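Local coordinates for protein packaging enzyme P4 (Pseudomonas phage phi6, PDB 4BLO) that hydrolyses nucleoside triphosphates and, as a hexameric RecA-like helicase, probably uses that energy to package viral RNA during phage assembly, at residues 10-13 against 14-17; 42-45 against 46-50. All coordinates share one frame; numbering follows the deposited sequence.

Interaction 1 of 2, residues 10-13 against 14-17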
ATOM      1  N   ILE L  10     -16.567 -40.607  25.700  1.00 68.09           N
ATOM      2  CA  ILE L  10     -17.761 -41.217  25.093  1.00 70.31           C
ATOM      3  C   ILE L  10     -19.044 -40.533  25.620  1.00 74.82           C
ATOM      4  O   ILE L  10     -19.944 -40.254  24.826  1.00 76.30           O
ATOM      5  CB  ILE L  10     -17.803 -42.758  25.307  1.00 76.61           C
ATOM      6  CG1 ILE L  10     -16.449 -43.424  24.927  1.00 75.73           C
ATOM      7  CG2 ILE L  10     -18.975 -43.392  24.530  1.00 80.27           C
ATOM      8  CD1 ILE L  10     -16.174 -44.762  25.566  1.00 86.57           C
ATOM      9  N   ASP L  11     -19.095 -40.230  26.934  1.00 68.99           N
ATOM     10  CA  ASP L  11     -20.227 -39.575  27.596  1.00 68.62           C
ATOM     11  C   ASP L  11     -20.407 -38.104  27.168  1.00 68.97           C
ATOM     12  O   ASP L  11     -21.508 -37.566  27.301  1.00 68.15           O
ATOM     13  CB  ASP L  11     -20.064 -39.658  29.122  1.00 70.99           C
ATOM     14  CG  ASP L  11     -20.133 -41.066  29.693  1.00 78.39           C
ATOM     15  OD1 ASP L  11     -20.882 -41.901  29.133  1.00 80.81           O
ATOM     16  OD2 ASP L  11     -19.451 -41.329  30.708  1.00 81.03           O
ATOM     17  N   ARG L  12     -19.340 -37.478  26.639  1.00 63.36           N
ATOM     18  CA  ARG L  12     -19.328 -36.079  26.196  1.00 60.83           C
ATOM     19  C   ARG L  12     -19.838 -35.889  24.762  1.00 64.57           C
ATOM     20  O   ARG L  12     -20.147 -34.757  24.389  1.00 62.13           O
ATOM     21  CB  ARG L  12     -17.897 -35.499  26.288  1.00 57.27           C
ATOM     22  CG  ARG L  12     -17.401 -35.199  27.700  1.00 69.13           C
ATOM     23  CD  ARG L  12     -17.969 -33.923  28.305  1.00 80.61           C
ATOM     24  NE  ARG L  12     -17.697 -32.756  27.474  1.00 78.58           N
ATOM     25  CZ  ARG L  12     -17.929 -31.512  27.848  1.00 88.93           C
ATOM     26  NH1 ARG L  12     -18.401 -31.255  29.060  1.00 81.09           N
ATOM     27  NH2 ARG L  12     -17.669 -30.512  27.025  1.00 72.96           N
ATOM     28  N   VAL L  13     -19.885 -36.978  23.956  1.00 62.81           N
ATOM     29  CA  VAL L  13     -20.266 -36.968  22.531  1.00 61.72           C
ATOM     30  C   VAL L  13     -21.622 -36.224  22.304  1.00 64.12           C
ATOM     31  O   VAL L  13     -21.671 -35.317  21.467  1.00 60.81           O
ATOM     32  CB  VAL L  13     -20.246 -38.397  21.903  1.00 67.15           C
ATOM     33  CG1 VAL L  13     -20.723 -38.391  20.452  1.00 66.76           C
ATOM     34  CG2 VAL L  13     -18.854 -39.003  21.976  1.00 65.95           C
ATOM     35  N   GLY L  14     -22.662 -36.578  23.062  1.00 62.87           N
ATOM     36  CA  GLY L  14     -23.980 -35.955  22.961  1.00 63.95           C
ATOM     37  C   GLY L  14     -23.930 -34.481  23.308  1.00 67.57           C
ATOM     38  O   GLY L  14     -24.351 -33.634  22.507  1.00 66.51           O
ATOM     39  N   ILE L  15     -23.337 -34.169  24.488  1.00 63.62           N
ATOM     40  CA  ILE L  15     -23.102 -32.812  25.024  1.00 61.09           C
ATOM     41  C   ILE L  15     -22.425 -31.927  23.959  1.00 63.12           C
ATOM     42  O   ILE L  15     -22.848 -30.792  23.742  1.00 62.19           O
ATOM     43  CB  ILE L  15     -22.259 -32.900  26.334  1.00 63.40           C
ATOM     44  CG1 ILE L  15     -23.124 -33.471  27.475  1.00 67.54           C
ATOM     45  CG2 ILE L  15     -21.580 -31.561  26.694  1.00 60.21           C
ATOM     46  CD1 ILE L  15     -22.450 -33.654  28.799  1.00 80.54           C
ATOM     47  N   ALA L  16     -21.390 -32.467  23.298  1.00 60.22           N
ATOM     48  CA  ALA L  16     -20.627 -31.789  22.260  1.00 58.62           C
ATOM     49  C   ALA L  16     -21.521 -31.448  21.066  1.00 65.95           C
ATOM     50  O   ALA L  16     -21.482 -30.309  20.590  1.00 63.99           O
ATOM     51  CB  ALA L  16     -19.455 -32.662  21.824  1.00 58.78           C
ATOM     52  N   ALA L  17     -22.369 -32.420  20.631  1.00 67.53           N
ATOM     53  CA  ALA L  17     -23.290 -32.251  19.501  1.00 69.50           C
ATOM     54  C   ALA L  17     -24.296 -31.166  19.787  1.00 76.43           C
ATOM     55  O   ALA L  17     -24.614 -30.382  18.897  1.00 75.02           O
ATOM     56  CB  ALA L  17     -24.002 -33.554  19.189  1.00 73.36           C
TER
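Arg12 and Ile15, one helical turn apart, meet through a methyl group laid over a guanidinium. Ile15 CG2 stands above the centre of the flat Arg12 group, 3.8 Å from CZ, and is nearly as close to NH1 at 4.0 Å; this is a van der Waals contact over the face that uses no N-H. The two side chains cross at a slant. The Arg12 chain gets there by folding: after CG, which lies beside the backbone N, it bends at chi2 (-77°) and again at chi3 (-57°), so the head swings forward along the helix instead of running straight outward. In Ile15 the CG2 branch is the one anti to the backbone N, while CG1 takes the other direction and carries CD1 to within 4.3 Å of Asp11 O.

All of this sits on helix 7-22, near the amino terminus and on the outside of the P-loop core, where it packs beside helix 38-54. The polar end of Arg12 leaves the turn: NH2 donates to Ala179 O and forms a salt bridge with Asp224, so the guanidinium, with Ile15 over one face, ties helix 7-22 to the end of helix 167-179 and to Asp224, just beyond helix 208-222. NE is hydrogen-bonded elsewhere as well, and bonds at both NE and NH2 should restrict rotation of the head.

In the backbone, Ala16 N donates to Arg12 O over 2.8 Å, and Ala17 N to Val13 O over 3.1 Å. Ala16, the buried residue of the turn, points its CB back toward the preceding turn, 3.4 Å from Arg12 O. With CG1 anti to the backbone N (chi1 177°) and CG2 beside it, Val13 presents both methyls to helix 38-54, CG1 to Ile45 and CG2 to Met49.

Interaction 2 of 2, residues 42-45 against 46-50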
ATOM      1  N   LYS L  42     -19.152 -32.477  13.976  1.00 46.10           N
ATOM      2  CA  LYS L  42     -19.949 -33.603  14.488  1.00 48.49           C
ATOM      3  C   LYS L  42     -19.570 -34.905  13.765  1.00 52.83           C
ATOM      4  O   LYS L  42     -19.341 -35.926  14.415  1.00 53.53           O
ATOM      5  CB  LYS L  42     -21.459 -33.337  14.337  1.00 52.96           C
ATOM      6  CG  LYS L  42     -22.016 -32.214  15.209  1.00 64.70           C
ATOM      7  CD  LYS L  42     -23.548 -32.260  15.329  1.00 73.61           C
ATOM      8  CE  LYS L  42     -24.278 -31.868  14.062  1.00 81.09           C
ATOM      9  NZ  LYS L  42     -25.750 -31.927  14.242  1.00 84.05           N
ATOM     10  N   THR L  43     -19.463 -34.836  12.422  1.00 49.34           N
ATOM     11  CA  THR L  43     -19.098 -35.948  11.541  1.00 50.97           C
ATOM     12  C   THR L  43     -17.704 -36.469  11.909  1.00 55.23           C
ATOM     13  O   THR L  43     -17.498 -37.685  11.943  1.00 56.03           O
ATOM     14  CB  THR L  43     -19.185 -35.510  10.066  1.00 53.38           C
ATOM     15  OG1 THR L  43     -20.429 -34.834   9.843  1.00 49.69           O
ATOM     16  CG2 THR L  43     -19.067 -36.685   9.104  1.00 52.36           C
ATOM     17  N   TYR L  44     -16.765 -35.545  12.215  1.00 50.24           N
ATOM     18  CA  TYR L  44     -15.400 -35.875  12.629  1.00 48.28           C
ATOM     19  C   TYR L  44     -15.425 -36.639  13.956  1.00 51.15           C
ATOM     20  O   TYR L  44     -14.786 -37.682  14.041  1.00 49.64           O
ATOM     21  CB  TYR L  44     -14.534 -34.609  12.741  1.00 46.24           C
ATOM     22  CG  TYR L  44     -13.120 -34.865  13.220  1.00 46.05           C
ATOM     23  CD1 TYR L  44     -12.157 -35.393  12.363  1.00 48.18           C
ATOM     24  CD2 TYR L  44     -12.729 -34.525  14.512  1.00 45.06           C
ATOM     25  CE1 TYR L  44     -10.853 -35.632  12.799  1.00 48.31           C
ATOM     26  CE2 TYR L  44     -11.423 -34.750  14.959  1.00 44.68           C
ATOM     27  CZ  TYR L  44     -10.488 -35.307  14.098  1.00 51.99           C
ATOM     28  OH  TYR L  44      -9.197 -35.525  14.526  1.00 46.30           O
ATOM     29  N   ILE L  45     -16.188 -36.142  14.966  1.00 48.63           N
ATOM     30  CA  ILE L  45     -16.319 -36.772  16.290  1.00 50.00           C
ATOM     31  C   ILE L  45     -16.805 -38.228  16.122  1.00 57.84           C
ATOM     32  O   ILE L  45     -16.167 -39.140  16.657  1.00 59.61           O
ATOM     33  CB  ILE L  45     -17.233 -35.945  17.248  1.00 53.38           C
ATOM     34  CG1 ILE L  45     -16.571 -34.598  17.616  1.00 50.60           C
ATOM     35  CG2 ILE L  45     -17.588 -36.744  18.521  1.00 57.14           C
ATOM     36  CD1 ILE L  45     -17.525 -33.507  18.093  1.00 50.81           C
ATOM     37  N   ALA L  46     -17.882 -38.436  15.326  1.00 54.86           N
ATOM     38  CA  ALA L  46     -18.462 -39.752  15.021  1.00 56.93           C
ATOM     39  C   ALA L  46     -17.430 -40.712  14.390  1.00 60.42           C
ATOM     40  O   ALA L  46     -17.368 -41.879  14.773  1.00 61.89           O
ATOM     41  CB  ALA L  46     -19.654 -39.585  14.094  1.00 59.24           C
ATOM     42  N   ALA L  47     -16.602 -40.202  13.461  1.00 55.85           N
ATOM     43  CA  ALA L  47     -15.559 -40.962  12.776  1.00 56.32           C
ATOM     44  C   ALA L  47     -14.441 -41.384  13.744  1.00 62.65           C
ATOM     45  O   ALA L  47     -13.954 -42.520  13.644  1.00 64.93           O
ATOM     46  CB  ALA L  47     -14.980 -40.145  11.630  1.00 54.75           C
ATOM     47  N   VAL L  48     -14.053 -40.480  14.681  1.00 57.63           N
ATOM     48  CA  VAL L  48     -13.009 -40.701  15.692  1.00 56.85           C
ATOM     49  C   VAL L  48     -13.479 -41.786  16.671  1.00 63.81           C
ATOM     50  O   VAL L  48     -12.728 -42.736  16.928  1.00 64.33           O
ATOM     51  CB  VAL L  48     -12.614 -39.384  16.418  1.00 58.25           C
ATOM     52  CG1 VAL L  48     -11.789 -39.647  17.676  1.00 57.92           C
ATOM     53  CG2 VAL L  48     -11.859 -38.457  15.479  1.00 55.58           C
ATOM     54  N   MET L  49     -14.728 -41.659  17.173  1.00 60.38           N
ATOM     55  CA  MET L  49     -15.322 -42.612  18.112  1.00 62.43           C
ATOM     56  C   MET L  49     -15.460 -44.004  17.491  1.00 66.99           C
ATOM     57  O   MET L  49     -15.200 -44.998  18.177  1.00 66.89           O
ATOM     58  CB  MET L  49     -16.695 -42.121  18.616  1.00 66.28           C
ATOM     59  CG  MET L  49     -16.661 -40.782  19.373  1.00 67.86           C
ATOM     60  SD  MET L  49     -15.375 -40.614  20.632  1.00 70.39           S
ATOM     61  CE  MET L  49     -16.085 -41.527  21.904  1.00 70.45           C
ATOM     62  N   GLU L  50     -15.863 -44.071  16.200  1.00 64.08           N
ATOM     63  CA  GLU L  50     -16.045 -45.327  15.478  1.00 67.06           C
ATOM     64  C   GLU L  50     -14.705 -46.059  15.331  1.00 69.95           C
ATOM     65  O   GLU L  50     -14.655 -47.284  15.512  1.00 71.01           O
ATOM     66  CB  GLU L  50     -16.686 -45.084  14.106  1.00 69.49           C
ATOM     67  CG  GLU L  50     -17.416 -46.312  13.586  1.00 89.77           C
ATOM     68  CD  GLU L  50     -17.763 -46.288  12.112  1.00124.23           C
ATOM     69  OE1 GLU L  50     -18.484 -45.357  11.685  1.00128.91           O
ATOM     70  OE2 GLU L  50     -17.313 -47.199  11.383  1.00119.50           O
TER
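Helix 38-54 is an amphipathic helix on the flank of the P-loop core, and its turn at 42-50 is marked by Tyr44 and Val48, whose side chains meet four residues apart. Val48 CG2 lies over one face of the Tyr44 ring in a CH-pi contact, 3.8 Å from the centroid and 17° off the ring normal. It is shifted toward the hydroxyl-bearing side, where CZ is the nearest ring atom at 3.7 Å. Tyr44 projects its ring from the helix with CG anti to the backbone N (chi1 178°), and Val48 supplies the branch that lies beside its own backbone N, reaching back along the helix.

This buried face looks into the domain. Tyr44 also touches Ile172, Val173 and Leu177 of helix 167-179, and Leu69 packs on both Tyr44 and Val48. The phenol OH is hydrogen-bonded to Ile64 O, which gives the buried ring a polar anchor at its far end.

On a neighbouring face, Ile45 CG2 and Met49 CG touch more loosely, at 4.2 Å. The Met49 chain, bent at chi2 and chi3, turns its terminal methyl CE toward Ile10 and Val13 of helix 7-22. The main chain supports both pairs: Val48 N donates to Tyr44 O at 3.0 Å and Met49 N to Ile45 O at 2.9 Å, the latter bond nearly straight at 168°. Ala46 N to Lys42 O (3.0 Å) and Ala47 N to Thr43 O (3.1 Å) continue the same alpha-helical pattern. Lys42 sends its ammonium NZ to a salt bridge with Asp21.

Overall arrangement
Interaction 1 and interaction 2 occupy neighbouring helices, 7-22 and 38-54, with centres about 11 Å apart and on the same side of the chain's centre. They join directly through apolar side chains: Met49 CE lies 3.6 Å from Ile10 CG1 and 3.7 Å from Val13 CG2, and Val13 CG1 is 4.0 Å from Ile45 CG2. Farther along, Ala17 CB meets Lys42 CD at 4.1 Å. Both turns also reach the same part of the core, Arg12 through Ala179 and Tyr44 through helix 167-179. Neither contains a residue of the ADP pocket, whose P-loop runs into the start of helix 132-140.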